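Local atomic coordinates of NolR (Sinorhizobium fredii, PDB entry 4OMZ), a protein that is an ArsR-type winged helix-turn-helix transcription regulator that binds DNA and probably controls nodulation and symbiosis genes in rhizobia. Residues G21-M26 and M91-A96; E42-A47 and A78-Y83; Q69-T74 and S85-V90. All blocks are in the same frame, centred on the assembly; numbering follows the deposited sequence.

Interactions 1 and 3 are neighbours, their centres 10 Å apart, and both draw on helix 88-101; they touch where A25 CB packs against Q69 CG at 3.4 Å. Interaction 2 lies farther out, its centre 16 Å from that of interaction 3 and 23 Å from that of interaction 1. It meets interaction 3 through the sheet, where Y83 CE2 comes within 3.5 Å of T74 CG2, but does not touch interaction 1. Along the chain, 21-26 with 91-96 encloses the other two, whose segments alternate. Together they run from the packing of the first and last helices, which the second subunit also touches, to the beta wing of the DNA-binding fold.

Interaction 1 (G21-M26 and M91-A96)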
loop_
_atom_site.group_PDB
_atom_site.type_symbol
_atom_site.label_atom_id
_atom_site.label_comp_id
_atom_site.label_asym_id
_atom_site.label_seq_id
_atom_site.Cartn_x
_atom_site.Cartn_y
_atom_site.Cartn_z
ATOM N N GLY A 21 -4.535 6.699 2.315
ATOM C CA GLY A 21 -3.808 7.146 3.497
ATOM C C GLY A 21 -3.228 5.967 4.267
ATOM O O GLY A 21 -2.029 5.930 4.606
ATOM N N PHE A 22 -4.085 4.980 4.515
ATOM C CA PHE A 22 -3.660 3.743 5.170
ATOM C C PHE A 22 -2.528 3.028 4.403
ATOM O O PHE A 22 -1.455 2.710 4.966
ATOM C CB PHE A 22 -4.874 2.833 5.319
ATOM C CG PHE A 22 -4.543 1.392 5.541
ATOM C CD1 PHE A 22 -3.887 0.975 6.686
ATOM C CD2 PHE A 22 -4.903 0.443 4.595
ATOM C CE1 PHE A 22 -3.598 -0.363 6.884
ATOM C CE2 PHE A 22 -4.616 -0.897 4.786
ATOM C CZ PHE A 22 -3.962 -1.300 5.932
ATOM N N LEU A 23 -2.755 2.796 3.111
ATOM C CA LEU A 23 -1.764 2.111 2.282
ATOM C C LEU A 23 -0.459 2.890 2.253
ATOM O O LEU A 23 0.626 2.313 2.216
ATOM C CB LEU A 23 -2.265 1.932 0.855
ATOM C CG LEU A 23 -3.372 0.917 0.622
ATOM C CD1 LEU A 23 -3.729 0.893 -0.852
ATOM C CD2 LEU A 23 -2.908 -0.436 1.106
ATOM N N SER A 24 -0.581 4.213 2.276
ATOM C CA SER A 24 0.580 5.085 2.280
ATOM C C SER A 24 1.374 4.847 3.545
ATOM O O SER A 24 2.604 4.859 3.516
ATOM C CB SER A 24 0.166 6.551 2.183
ATOM O OG SER A 24 -0.287 6.854 0.876
ATOM N N ALA A 25 0.671 4.641 4.658
ATOM C CA ALA A 25 1.359 4.290 5.898
ATOM C C ALA A 25 2.108 2.977 5.734
ATOM O O ALA A 25 3.184 2.799 6.304
ATOM C CB ALA A 25 0.394 4.196 7.054
ATOM N N MET A 26 1.545 2.048 4.968
ATOM C CA MET A 26 2.243 0.770 4.797
ATOM C C MET A 26 3.220 0.707 3.616
ATOM O O MET A 26 4.113 -0.138 3.607
ATOM C CB MET A 26 1.236 -0.367 4.654
ATOM C CG MET A 26 0.469 -0.659 5.920
ATOM S SD MET A 26 -0.462 -2.186 5.775
ATOM C CE MET A 26 0.865 -3.391 5.907
ATOM N N MET A 91 -2.785 -6.634 9.357
ATOM C CA MET A 91 -2.720 -8.078 9.210
ATOM C C MET A 91 -3.335 -8.551 7.898
ATOM O O MET A 91 -2.825 -9.485 7.278
ATOM C CB MET A 91 -3.391 -8.766 10.399
ATOM C CG MET A 91 -2.438 -8.955 11.566
ATOM S SD MET A 91 -3.252 -9.260 13.138
ATOM C CE MET A 91 -2.219 -8.262 14.203
ATOM N N LYS A 92 -4.411 -7.908 7.460
ATOM C CA LYS A 92 -5.019 -8.290 6.191
ATOM C C LYS A 92 -4.100 -7.958 5.020
ATOM O O LYS A 92 -3.958 -8.756 4.087
ATOM C CB LYS A 92 -6.378 -7.617 6.013
ATOM C CG LYS A 92 -7.492 -8.331 6.765
ATOM C CD LYS A 92 -8.731 -7.468 6.917
ATOM C CE LYS A 92 -9.868 -8.274 7.503
ATOM N NZ LYS A 92 -10.787 -8.762 6.445
ATOM N N ILE A 93 -3.460 -6.792 5.067
ATOM C CA ILE A 93 -2.552 -6.429 3.981
ATOM C C ILE A 93 -1.328 -7.347 3.973
ATOM O O ILE A 93 -0.908 -7.805 2.913
ATOM C CB ILE A 93 -2.109 -4.961 4.066
ATOM C CG1 ILE A 93 -3.321 -4.044 3.873
ATOM C CG2 ILE A 93 -1.065 -4.655 3.004
ATOM C CD1 ILE A 93 -4.058 -4.278 2.578
ATOM N N LEU A 94 -0.777 -7.633 5.151
ATOM C CA LEU A 94 0.354 -8.555 5.252
ATOM C C LEU A 94 -0.049 -9.931 4.745
ATOM O O LEU A 94 0.768 -10.642 4.181
ATOM C CB LEU A 94 0.879 -8.663 6.690
ATOM C CG LEU A 94 1.666 -7.515 7.334
ATOM C CD1 LEU A 94 2.194 -7.951 8.693
ATOM C CD2 LEU A 94 2.814 -7.074 6.457
ATOM N N GLY A 95 -1.305 -10.310 4.963
ATOM C CA GLY A 95 -1.812 -11.576 4.467
ATOM C C GLY A 95 -1.821 -11.579 2.949
ATOM O O GLY A 95 -1.389 -12.541 2.305
ATOM N N ALA A 96 -2.325 -10.488 2.378
ATOM C CA ALA A 96 -2.343 -10.328 0.931
ATOM C C ALA A 96 -0.936 -10.431 0.347
ATOM O O ALA A 96 -0.696 -11.223 -0.555
ATOM C CB ALA A 96 -2.973 -9.003 0.564
#
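F22, L23 and M26 meet I93 and L94 in a buried, wholly apolar helix-helix contact near the centre of the chain, between the C-terminal end of helix 10-26 and helix 88-101. No hydrogen bond crosses it. The axes of the two short segments stay 11.8 Å apart at closest approach, with a crossing angle of -64°, so the gap is bridged by long side chains and the backbones stay well apart; even the nearest CA atoms, those of M26 and I93, are 8.7 Å from each other. I93 is the hub. F22 and I93 reach toward each other tip to tip, and F22 CZ lies 3.5 Å from I93 CG1, which sits at the edge of the ring, near its plane. With CG anti to the backbone N (chi1 161°), the F22 ring extends toward helix 88-101 and presents its CE2-CZ edge to I93. M26 comes to a different part of the same isoleucine, the two side chains crossing at a slant: M26 SD is 3.7 Å from I93 CB, while M26 CE, carried round by a bend at chi3 (74°), rests 3.7 Å from I93 CG2. The first and last helices of this ArsR-type winged helix-turn-helix domain are joined here across 64 intervening residues, which include the helix-turn-helix and the wing. L23 adds a looser contact from CD2 to I93 CD1 at 4.3 Å, and L94 CD2 lies 4.2 Å from M26 CE. Helix 29-40 closes another side of the cluster, with L32 and L35 touching M26 and with D36 and V39 touching L94. Y101, A27 and A96 of the second subunit pack on F22, L23 and I93.

Interaction 2 (E42-A47 and A78-Y83); sequences EMAVGA and AQTIYY
M43 and Y83 form an antiparallel hydrogen-bonded pair that joins the short, weakly bonded strand 43-44 to strand 80-84. M43 N donates to Y83 O at 3.2 Å, and Y83 N returns a bond to M43 O at 2.9 Å; both are nearly straight. Side chains of this pair lie on one face of the sheet, those of A44 and Y82 on the other. Y82 has CG anti to its carbonyl carbon (chi1 -69°), and one ortho-meta side of its ring lies by the short strand: CD1 is 3.5 Å from A44 N, and CE1 is 3.7 Å from A44 CB. A44 CB also meets T80 CG2 at 3.8 Å. E42 crosses the Y82 side chain at about a right angle, its carboxylate plane turned 35° from the ring; OE2 has its polar partner in R75, a salt bridge. A44 is the N-cap of helix 45-51, so the chain passes from the M43-Y83 pairing almost at once into that helix. There V45 runs beside Y83, both side chains pointing the same way, with V45 CG2 3.6 Å from Y83 CE1. Strand 43-44 thus joins the edge of hairpin 73-84, the wing, in the small three-stranded antiparallel sheet of a winged helix-turn-helix domain. Helix 56-68 covers V45 through L59 and Y83 through L63, helix 29-40 places L38 on Y83, and strand 73-77 flanks strand 80-84 on its other edge.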
loop_
_atom_site.group_PDB
_atom_site.type_symbol
_atom_site.label_atom_id
_atom_site.label_comp_id
_atom_site.label_asym_id
_atom_site.label_seq_id
_atom_site.Cartn_x
_atom_site.Cartn_y
_atom_site.Cartn_z
ATOM N N GLU A 42 6.459 -7.793 20.759
ATOM C CA GLU A 42 6.677 -6.493 21.407
ATOM C C GLU A 42 8.139 -6.074 21.410
ATOM O O GLU A 42 9.024 -6.897 21.640
ATOM C CB GLU A 42 6.205 -6.490 22.863
ATOM C CG GLU A 42 4.724 -6.496 23.122
ATOM C CD GLU A 42 4.423 -6.185 24.585
ATOM O OE1 GLU A 42 4.866 -6.959 25.464
ATOM O OE2 GLU A 42 3.751 -5.163 24.858
ATOM N N MET A 43 8.393 -4.792 21.174
ATOM C CA MET A 43 9.756 -4.276 21.212
ATOM C C MET A 43 9.870 -2.870 21.772
ATOM O O MET A 43 9.044 -1.998 21.485
ATOM C CB MET A 43 10.391 -4.293 19.822
ATOM C CG MET A 43 10.656 -5.672 19.283
ATOM S SD MET A 43 11.686 -5.625 17.819
ATOM C CE MET A 43 10.754 -6.734 16.791
ATOM N N ALA A 44 10.908 -2.660 22.577
ATOM C CA ALA A 44 11.265 -1.319 22.983
ATOM C C ALA A 44 11.888 -0.687 21.752
ATOM O O ALA A 44 12.408 -1.391 20.889
ATOM C CB ALA A 44 12.220 -1.327 24.153
ATOM N N VAL A 45 11.847 0.635 21.680
ATOM C CA VAL A 45 12.239 1.350 20.473
ATOM C C VAL A 45 13.659 1.000 19.997
ATOM O O VAL A 45 13.909 0.933 18.795
ATOM C CB VAL A 45 12.113 2.868 20.694
ATOM C CG1 VAL A 45 12.513 3.633 19.450
ATOM C CG2 VAL A 45 10.677 3.214 21.061
ATOM N N GLY A 46 14.581 0.760 20.925
ATOM C CA GLY A 46 15.947 0.416 20.556
ATOM C C GLY A 46 16.086 -0.884 19.785
ATOM O O GLY A 46 16.641 -0.920 18.671
ATOM N N ALA A 47 15.556 -1.950 20.377
ATOM C CA ALA A 47 15.571 -3.278 19.776
ATOM C C ALA A 47 14.882 -3.249 18.413
ATOM O O ALA A 47 15.277 -3.950 17.477
ATOM C CB ALA A 47 14.892 -4.282 20.697
ATOM N N ALA A 78 7.791 1.784 33.290
ATOM C CA ALA A 78 8.611 2.895 33.770
ATOM C C ALA A 78 8.644 3.938 32.655
ATOM O O ALA A 78 7.598 4.450 32.272
ATOM C CB ALA A 78 10.019 2.437 34.155
ATOM N N GLN A 79 9.818 4.278 32.139
ATOM C CA GLN A 79 9.879 5.221 31.021
ATOM C C GLN A 79 10.185 4.524 29.707
ATOM O O GLN A 79 10.530 5.173 28.721
ATOM C CB GLN A 79 10.886 6.339 31.286
ATOM C CG GLN A 79 10.600 7.105 32.560
ATOM C CD GLN A 79 11.076 6.372 33.788
ATOM O OE1 GLN A 79 11.707 5.320 33.689
ATOM N NE2 GLN A 79 10.750 6.903 34.958
ATOM N N THR A 80 10.027 3.207 29.680
ATOM C CA THR A 80 10.319 2.466 28.468
ATOM C C THR A 80 9.011 2.208 27.744
ATOM O O THR A 80 8.052 1.696 28.324
ATOM C CB THR A 80 11.023 1.126 28.776
ATOM O OG1 THR A 80 12.199 1.368 29.557
ATOM C CG2 THR A 80 11.410 0.403 27.488
ATOM N N ILE A 81 8.976 2.566 26.467
ATOM C CA ILE A 81 7.797 2.318 25.660
ATOM C C ILE A 81 7.983 1.054 24.835
ATOM O O ILE A 81 9.007 0.874 24.175
ATOM C CB ILE A 81 7.482 3.509 24.725
ATOM C CG1 ILE A 81 7.340 4.807 25.524
ATOM C CG2 ILE A 81 6.214 3.238 23.923
ATOM C CD1 ILE A 81 6.148 4.833 26.461
ATOM N N TYR A 82 6.988 0.180 24.895
ATOM C CA TYR A 82 6.970 -1.037 24.100
ATOM C C TYR A 82 5.882 -0.927 23.053
ATOM O O TYR A 82 4.712 -0.710 23.382
ATOM C CB TYR A 82 6.744 -2.273 24.974
ATOM C CG TYR A 82 7.911 -2.588 25.882
ATOM C CD1 TYR A 82 9.007 -3.299 25.409
ATOM C CD2 TYR A 82 7.914 -2.185 27.209
ATOM C CE1 TYR A 82 10.079 -3.593 26.227
ATOM C CE2 TYR A 82 8.984 -2.472 28.037
ATOM C CZ TYR A 82 10.063 -3.178 27.540
ATOM O OH TYR A 82 11.134 -3.470 28.358
ATOM N N TYR A 83 6.283 -1.081 21.794
ATOM C CA TYR A 83 5.376 -0.984 20.659
ATOM C C TYR A 83 4.924 -2.357 20.189
ATOM O O TYR A 83 5.676 -3.328 20.265
ATOM C CB TYR A 83 6.049 -0.245 19.503
ATOM C CG TYR A 83 6.103 1.254 19.672
ATOM C CD1 TYR A 83 7.061 1.851 20.481
ATOM C CD2 TYR A 83 5.203 2.075 19.007
ATOM C CE1 TYR A 83 7.116 3.226 20.626
ATOM C CE2 TYR A 83 5.249 3.448 19.149
ATOM C CZ TYR A 83 6.205 4.019 19.958
ATOM O OH TYR A 83 6.243 5.389 20.094
#

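Interaction 3 (Q69-T74 and S85-V90)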
loop_
_atom_site.group_PDB
_atom_site.type_symbol
_atom_site.label_atom_id
_atom_site.label_comp_id
_atom_site.label_asym_id
_atom_site.label_seq_id
_atom_site.Cartn_x
_atom_site.Cartn_y
_atom_site.Cartn_z
ATOM N N GLN A 69 -1.857 6.673 11.446
ATOM C CA GLN A 69 -2.866 5.808 10.847
ATOM C C GLN A 69 -3.382 4.774 11.839
ATOM O O GLN A 69 -4.023 3.804 11.438
ATOM C CB GLN A 69 -2.302 5.104 9.614
ATOM C CG GLN A 69 -2.208 5.980 8.382
ATOM C CD GLN A 69 -3.563 6.382 7.853
ATOM O OE1 GLN A 69 -4.525 5.616 7.934
ATOM N NE2 GLN A 69 -3.646 7.579 7.290
ATOM N N ASN A 70 -3.089 4.977 13.123
ATOM C CA ASN A 70 -3.651 4.148 14.191
ATOM C C ASN A 70 -3.283 2.674 14.036
ATOM O O ASN A 70 -4.096 1.790 14.306
ATOM C CB ASN A 70 -5.172 4.305 14.239
ATOM C CG ASN A 70 -5.599 5.724 14.575
ATOM O OD1 ASN A 70 -5.672 6.104 15.740
ATOM N ND2 ASN A 70 -5.878 6.515 13.548
ATOM N N LEU A 71 -2.057 2.418 13.589
ATOM C CA LEU A 71 -1.645 1.066 13.230
ATOM C C LEU A 71 -0.823 0.377 14.313
ATOM O O LEU A 71 -0.503 -0.808 14.191
ATOM C CB LEU A 71 -0.850 1.086 11.923
ATOM C CG LEU A 71 -1.598 1.645 10.709
ATOM C CD1 LEU A 71 -0.728 1.604 9.473
ATOM C CD2 LEU A 71 -2.891 0.880 10.483
ATOM N N VAL A 72 -0.467 1.115 15.361
ATOM C CA VAL A 72 0.328 0.544 16.440
ATOM C C VAL A 72 -0.220 0.882 17.815
ATOM O O VAL A 72 -0.824 1.932 18.024
ATOM C CB VAL A 72 1.809 0.999 16.377
ATOM C CG1 VAL A 72 2.540 0.289 15.252
ATOM C CG2 VAL A 72 1.907 2.503 16.227
ATOM N N SER A 73 0.007 -0.031 18.748
ATOM C CA SER A 73 -0.361 0.156 20.135
ATOM C C SER A 73 0.909 0.291 20.971
ATOM O O SER A 73 1.985 -0.191 20.581
ATOM C CB SER A 73 -1.200 -1.018 20.624
ATOM O OG SER A 73 -2.447 -1.058 19.955
ATOM N N THR A 74 0.785 0.931 22.126
ATOM C CA THR A 74 1.930 1.133 22.995
ATOM C C THR A 74 1.607 0.697 24.407
ATOM O O THR A 74 0.448 0.638 24.807
ATOM C CB THR A 74 2.382 2.610 23.037
ATOM O OG1 THR A 74 1.333 3.427 23.576
ATOM C CG2 THR A 74 2.772 3.105 21.652
ATOM N N SER A 85 1.734 -4.242 17.236
ATOM C CA SER A 85 0.603 -4.001 16.355
ATOM C C SER A 85 -0.375 -5.152 16.375
ATOM O O SER A 85 -0.019 -6.293 16.088
ATOM C CB SER A 85 1.058 -3.756 14.920
ATOM O OG SER A 85 -0.063 -3.445 14.110
ATOM N N SER A 86 -1.616 -4.835 16.711
ATOM C CA SER A 86 -2.695 -5.803 16.670
ATOM C C SER A 86 -3.738 -5.358 15.645
ATOM O O SER A 86 -4.909 -5.728 15.724
ATOM C CB SER A 86 -3.304 -5.974 18.055
ATOM O OG SER A 86 -2.445 -6.755 18.871
ATOM N N SER A 87 -3.288 -4.555 14.683
ATOM C CA SER A 87 -4.148 -3.982 13.650
ATOM C C SER A 87 -4.704 -5.017 12.671
ATOM O O SER A 87 -3.951 -5.686 11.961
ATOM C CB SER A 87 -3.375 -2.915 12.871
ATOM O OG SER A 87 -4.090 -2.507 11.717
ATOM N N ASP A 88 -6.024 -5.136 12.622
ATOM C CA ASP A 88 -6.655 -6.057 11.686
ATOM C C ASP A 88 -6.343 -5.673 10.233
ATOM O O ASP A 88 -6.129 -6.541 9.383
ATOM C CB ASP A 88 -8.163 -6.104 11.918
ATOM C CG ASP A 88 -8.881 -6.941 10.883
ATOM O OD1 ASP A 88 -8.864 -8.182 11.012
ATOM O OD2 ASP A 88 -9.466 -6.357 9.947
ATOM N N SER A 89 -6.323 -4.371 9.957
ATOM C CA SER A 89 -5.979 -3.854 8.633
ATOM C C SER A 89 -4.578 -4.282 8.189
ATOM O O SER A 89 -4.396 -4.847 7.097
ATOM C CB SER A 89 -6.061 -2.329 8.627
ATOM O OG SER A 89 -7.380 -1.886 8.866
ATOM N N VAL A 90 -3.596 -4.003 9.043
ATOM C CA VAL A 90 -2.211 -4.355 8.760
ATOM C C VAL A 90 -2.107 -5.853 8.528
ATOM O O VAL A 90 -1.451 -6.297 7.591
ATOM C CB VAL A 90 -1.254 -3.936 9.907
ATOM C CG1 VAL A 90 0.124 -4.552 9.705
ATOM C CG2 VAL A 90 -1.146 -2.424 9.975
HETATM O O HOH W 1 -2.126 -2.256 17.293
#
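L71 and V90 carry the apolar half of this contact, while S85 supplies the polar half through the carbonyl of L71. The L71 and V90 side chains cross obliquely, and one methyl does the touching on the valine: V90 CG2 lies 3.8 Å from L71 CD2 and 4.0 Å from L71 CB, so it rests against the flank of the leucine as well as its end. L71 CD2 also comes within 3.8 Å of S87 OG. That hydroxyl is engaged in capping the helix that follows: S87 is the N-cap of helix 88-101, and V90 N donates to S87 OG at 3.1 Å with an N-H...O angle of 175°. The residue whose methyl meets L71 is thus tied through its backbone to the serine beside that leucine. S85 OG is anti to its own backbone N (chi1 -176°) and donates to L71 O at 2.7 Å, approaching almost in line with the carbonyl bond (C=O...donor angle 173°). S85 OG in turn accepts a weak bond from S87 N, so this one hydroxyl donates across the contact and accepts within its own segment. A water joins S73 OG to S86 N, accepting from the latter at 2.7 Å. L35 of helix 29-40 backs both S85 and V90, and A25 of helix 10-26 packs on L71. N70, with positive phi, is the C-prime residue of a Schellman motif ending helix 56-68. The contact therefore pairs the entrance to the beta hairpin with its exit into the last helix, closing the base of the wing in a winged helix-turn-helix fold of the ArsR type.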